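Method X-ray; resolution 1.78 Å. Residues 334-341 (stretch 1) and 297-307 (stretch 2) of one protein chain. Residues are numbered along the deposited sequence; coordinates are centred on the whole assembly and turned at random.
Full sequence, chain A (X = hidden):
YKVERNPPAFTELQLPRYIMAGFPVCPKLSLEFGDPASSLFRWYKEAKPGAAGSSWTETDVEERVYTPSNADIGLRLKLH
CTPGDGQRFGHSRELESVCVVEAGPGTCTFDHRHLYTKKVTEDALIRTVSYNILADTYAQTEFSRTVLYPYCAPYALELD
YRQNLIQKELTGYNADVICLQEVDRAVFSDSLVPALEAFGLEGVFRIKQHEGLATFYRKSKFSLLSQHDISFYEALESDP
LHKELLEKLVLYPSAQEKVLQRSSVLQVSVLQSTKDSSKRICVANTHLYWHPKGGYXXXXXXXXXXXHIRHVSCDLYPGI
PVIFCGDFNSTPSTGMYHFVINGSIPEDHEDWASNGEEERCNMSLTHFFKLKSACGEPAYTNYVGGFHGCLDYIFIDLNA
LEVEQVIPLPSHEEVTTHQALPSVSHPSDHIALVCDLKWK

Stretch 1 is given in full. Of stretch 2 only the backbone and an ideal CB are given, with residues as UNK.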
# COMPACT_ATOMS: atom_id res chain seq x y z
N THR A 334 21.21 10.12 -1.08
CA THR A 334 21.28 10.08 -2.55
C THR A 334 20.97 11.40 -3.24
O THR A 334 20.37 12.31 -2.65
CB THR A 334 20.32 9.02 -3.09
OG1 THR A 334 18.98 9.39 -2.78
CG2 THR A 334 20.61 7.62 -2.56
N GLY A 335 21.30 11.42 -4.54
CA GLY A 335 20.98 12.53 -5.41
C GLY A 335 19.47 12.64 -5.55
O GLY A 335 18.93 13.74 -5.53
N MET A 336 18.76 11.51 -5.66
CA MET A 336 17.31 11.58 -5.81
C MET A 336 16.69 12.24 -4.58
O MET A 336 15.89 13.15 -4.72
CB MET A 336 16.68 10.21 -6.10
CG MET A 336 15.19 10.33 -6.50
SD MET A 336 14.15 9.16 -5.60
CE MET A 336 14.20 9.85 -3.90
N TYR A 337 17.11 11.85 -3.37
CA TYR A 337 16.53 12.44 -2.17
C TYR A 337 16.85 13.96 -2.09
O TYR A 337 15.98 14.75 -1.72
CB TYR A 337 17.02 11.72 -0.92
CG TYR A 337 16.31 12.19 0.33
CD1 TYR A 337 15.05 11.69 0.66
CD2 TYR A 337 16.89 13.12 1.18
CE1 TYR A 337 14.39 12.11 1.82
CE2 TYR A 337 16.25 13.53 2.34
CZ TYR A 337 14.99 13.04 2.65
OH TYR A 337 14.36 13.47 3.79
N HIS A 338 18.10 14.35 -2.35
CA HIS A 338 18.51 15.77 -2.33
C HIS A 338 17.63 16.60 -3.31
O HIS A 338 17.13 17.69 -2.97
CB HIS A 338 20.00 15.85 -2.72
CG HIS A 338 20.51 17.25 -2.84
ND1 HIS A 338 21.14 17.88 -1.78
CD2 HIS A 338 20.43 18.12 -3.88
CE1 HIS A 338 21.44 19.10 -2.21
NE2 HIS A 338 21.02 19.29 -3.47
N PHE A 339 17.43 16.08 -4.50
CA PHE A 339 16.63 16.71 -5.55
C PHE A 339 15.19 16.96 -5.04
O PHE A 339 14.69 18.07 -5.14
CB PHE A 339 16.64 15.85 -6.82
CG PHE A 339 15.71 16.32 -7.93
CD1 PHE A 339 15.81 17.60 -8.45
CD2 PHE A 339 14.73 15.47 -8.44
CE1 PHE A 339 14.96 18.02 -9.49
CE2 PHE A 339 13.88 15.89 -9.46
CZ PHE A 339 13.99 17.17 -9.98
N VAL A 340 14.58 15.95 -4.38
CA VAL A 340 13.20 16.08 -3.89
C VAL A 340 13.11 17.20 -2.85
O VAL A 340 12.26 18.09 -2.98
CB VAL A 340 12.65 14.74 -3.32
CG1 VAL A 340 11.27 14.94 -2.68
CG2 VAL A 340 12.59 13.66 -4.39
N ILE A 341 13.97 17.16 -1.84
CA ILE A 341 13.95 18.05 -0.68
C ILE A 341 14.44 19.48 -0.99
O ILE A 341 13.93 20.43 -0.39
CB ILE A 341 14.82 17.38 0.45
CG1 ILE A 341 14.17 16.03 0.90
CG2 ILE A 341 15.04 18.29 1.66
CD1 ILE A 341 12.73 16.07 1.30
N UNK A 297 19.09 6.60 -12.80
CA UNK A 297 17.78 6.17 -13.33
C UNK A 297 16.68 6.72 -12.42
O UNK A 297 15.71 7.27 -12.93
CB UNK A 297 17.69 4.65 -13.42
N UNK A 298 16.86 6.61 -11.09
CA UNK A 298 15.88 7.09 -10.12
C UNK A 298 15.75 8.62 -10.19
O UNK A 298 14.64 9.14 -10.07
CB UNK A 298 16.27 6.65 -8.71
N UNK A 299 16.86 9.33 -10.45
CA UNK A 299 16.80 10.78 -10.62
C UNK A 299 15.94 11.14 -11.83
O UNK A 299 15.10 12.05 -11.74
CB UNK A 299 18.21 11.36 -10.78
N UNK A 300 16.14 10.44 -12.95
CA UNK A 300 15.39 10.76 -14.17
C UNK A 300 13.93 10.36 -13.96
O UNK A 300 13.04 11.14 -14.32
CB UNK A 300 15.98 10.05 -15.39
N UNK A 301 13.68 9.21 -13.32
CA UNK A 301 12.28 8.80 -13.05
C UNK A 301 11.57 9.83 -12.15
O UNK A 301 10.42 10.22 -12.44
CB UNK A 301 12.25 7.42 -12.39
N UNK A 302 12.27 10.31 -11.11
CA UNK A 302 11.72 11.33 -10.20
C UNK A 302 11.45 12.65 -10.96
O UNK A 302 10.42 13.27 -10.73
CB UNK A 302 12.68 11.58 -9.04
N UNK A 303 12.35 13.05 -11.87
CA UNK A 303 12.15 14.28 -12.66
C UNK A 303 10.88 14.17 -13.54
O UNK A 303 10.10 15.13 -13.61
CB UNK A 303 13.38 14.55 -13.54
N UNK A 304 10.65 12.98 -14.14
CA UNK A 304 9.43 12.72 -14.94
C UNK A 304 8.22 12.78 -14.00
O UNK A 304 7.19 13.40 -14.34
CB UNK A 304 9.50 11.36 -15.65
N UNK A 305 8.32 12.08 -12.86
CA UNK A 305 7.20 12.02 -11.89
C UNK A 305 6.79 13.40 -11.45
O UNK A 305 5.60 13.72 -11.47
CB UNK A 305 7.58 11.19 -10.66
N UNK A 306 7.75 14.23 -11.04
CA UNK A 306 7.43 15.57 -10.55
C UNK A 306 6.84 16.47 -11.64
O UNK A 306 5.89 17.20 -11.35
CB UNK A 306 8.69 16.22 -9.97
N UNK A 307 7.34 16.36 -12.89
CA UNK A 307 6.80 17.13 -14.02
C UNK A 307 5.37 16.66 -14.33
O UNK A 307 4.51 17.47 -14.64
CB UNK A 307 7.69 16.98 -15.25

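Two helices, 335-341 and 297-307, run at 26° to one another with their axes 9.1 Å apart at closest approach. Stretch 1 offers an apolar surface made of Met336, Phe339 and Val340, with bare backbone at Gly335. Stretch 2 is helical throughout, so proline, without an N-H to bond, and flexible glycine suit it poorly; the choice at each position otherwise rests on direction and room.

Position 297 has nothing of stretch 1 within reach of its CB, and the contact sets no preference there; it is Ile297.

At 298 the CB points toward stretch 1 and lies 4.4 Å from Met336 CG. An aliphatic stem fits, whatever it carries at its tip. The residue is Arg298: its CB lies 4.5 Å from Met336 CG, and its guanidinium group is hydrogen-bonded elsewhere in the structure.

Position 299 sits where the backbones come closest, its CA 4.9 Å from that of Met336. The CB points sideways, 5.1 Å from Met336 CA, so a medium aliphatic chain that bends back could cover the bare backbone at Gly335; leucine, methionine or isoleucine are all plausible. Leu299 does this, chi1 lying off the wells at -92°. Its CD2 reaches 3.6 Å from Gly335 O and 3.9 Å from Phe339 CB. A CB on Gly335 would fall 3.2 Å from Leu299 CD1, a tight fit that the glycine avoids.

Position 300 points away and 301 sideways, beyond contact; stretch 1 sets no preference, and many residues would do. They are Ile300 and Gln301.

At 302 the CB points toward stretch 1, 3.8 Å from Met336 CG, 4.4 Å from Phe339 CD2 and 5.1 Å from Val340 CG2. No polar partner is offered, so an apolar chain suits; methionine or leucine would both serve. Met302 places its CG 3.8 Å from Val340 CG2 and 3.8 Å from Phe339 CD2, at the ring's edge.

At 303 the CB points sideways, 4.3 Å from Phe339 CE2. A small residue, alanine or serine, lets the ring approach the helix backbone. Ala303 does so, its CA 4.0 Å from Phe339 CE2.

Positions 304 and 305 are out of reach and could be many things; they are Val304 and Ala305.

Position 306 points toward stretch 1, but its CB is 5.2 Å from Phe339 CE2, leaving space for a branched or long aliphatic chain. Leu306, m,t, brings CD1 to 3.9 Å from Phe339 CE2 and completes the hole around the Phe339 knob with Leu299, Met302 and Ala303.

Position 307 is again out of reach, so many residues would do; it is Ala307. No hydrogen bond crosses between the stretches; the contact is apolar packing, with 404 Å² buried over both sides.

Stretch 2, residues 297-307: IRLIQMAVALA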
# COMPACT_ATOMS: atom_id res chain seq x y z
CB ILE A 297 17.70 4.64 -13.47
CG1 ILE A 297 18.66 4.17 -14.60
CG2 ILE A 297 16.24 4.19 -13.76
CD1 ILE A 297 18.93 2.71 -14.66
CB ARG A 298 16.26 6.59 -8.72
CG ARG A 298 16.01 5.08 -8.61
CD ARG A 298 16.24 4.60 -7.19
NE ARG A 298 17.66 4.47 -6.87
CZ ARG A 298 18.39 3.39 -7.11
NH1 ARG A 298 19.66 3.34 -6.75
NH2 ARG A 298 17.84 2.34 -7.72
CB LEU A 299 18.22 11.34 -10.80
CG LEU A 299 18.88 11.77 -9.49
CD1 LEU A 299 20.42 11.81 -9.63
CD2 LEU A 299 18.34 13.16 -9.06
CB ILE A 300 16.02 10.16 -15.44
CG1 ILE A 300 17.37 10.90 -15.75
CG2 ILE A 300 15.07 10.27 -16.65
CD1 ILE A 300 18.31 10.09 -16.45
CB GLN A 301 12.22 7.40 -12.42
CG GLN A 301 12.64 6.31 -13.37
CD GLN A 301 12.48 4.92 -12.83
OE1 GLN A 301 12.63 4.66 -11.62
NE2 GLN A 301 12.33 3.95 -13.74
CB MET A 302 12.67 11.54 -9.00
CG MET A 302 12.20 12.62 -8.00
SD MET A 302 10.52 12.38 -7.35
CE MET A 302 10.59 10.81 -6.80
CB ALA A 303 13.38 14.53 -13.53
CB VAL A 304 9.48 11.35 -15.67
CG1 VAL A 304 8.13 11.02 -16.35
CG2 VAL A 304 10.61 11.28 -16.69
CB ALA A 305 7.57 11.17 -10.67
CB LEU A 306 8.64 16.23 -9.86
CG LEU A 306 9.11 15.56 -8.55
CD1 LEU A 306 10.34 16.29 -7.96
CD2 LEU A 306 7.97 15.49 -7.48
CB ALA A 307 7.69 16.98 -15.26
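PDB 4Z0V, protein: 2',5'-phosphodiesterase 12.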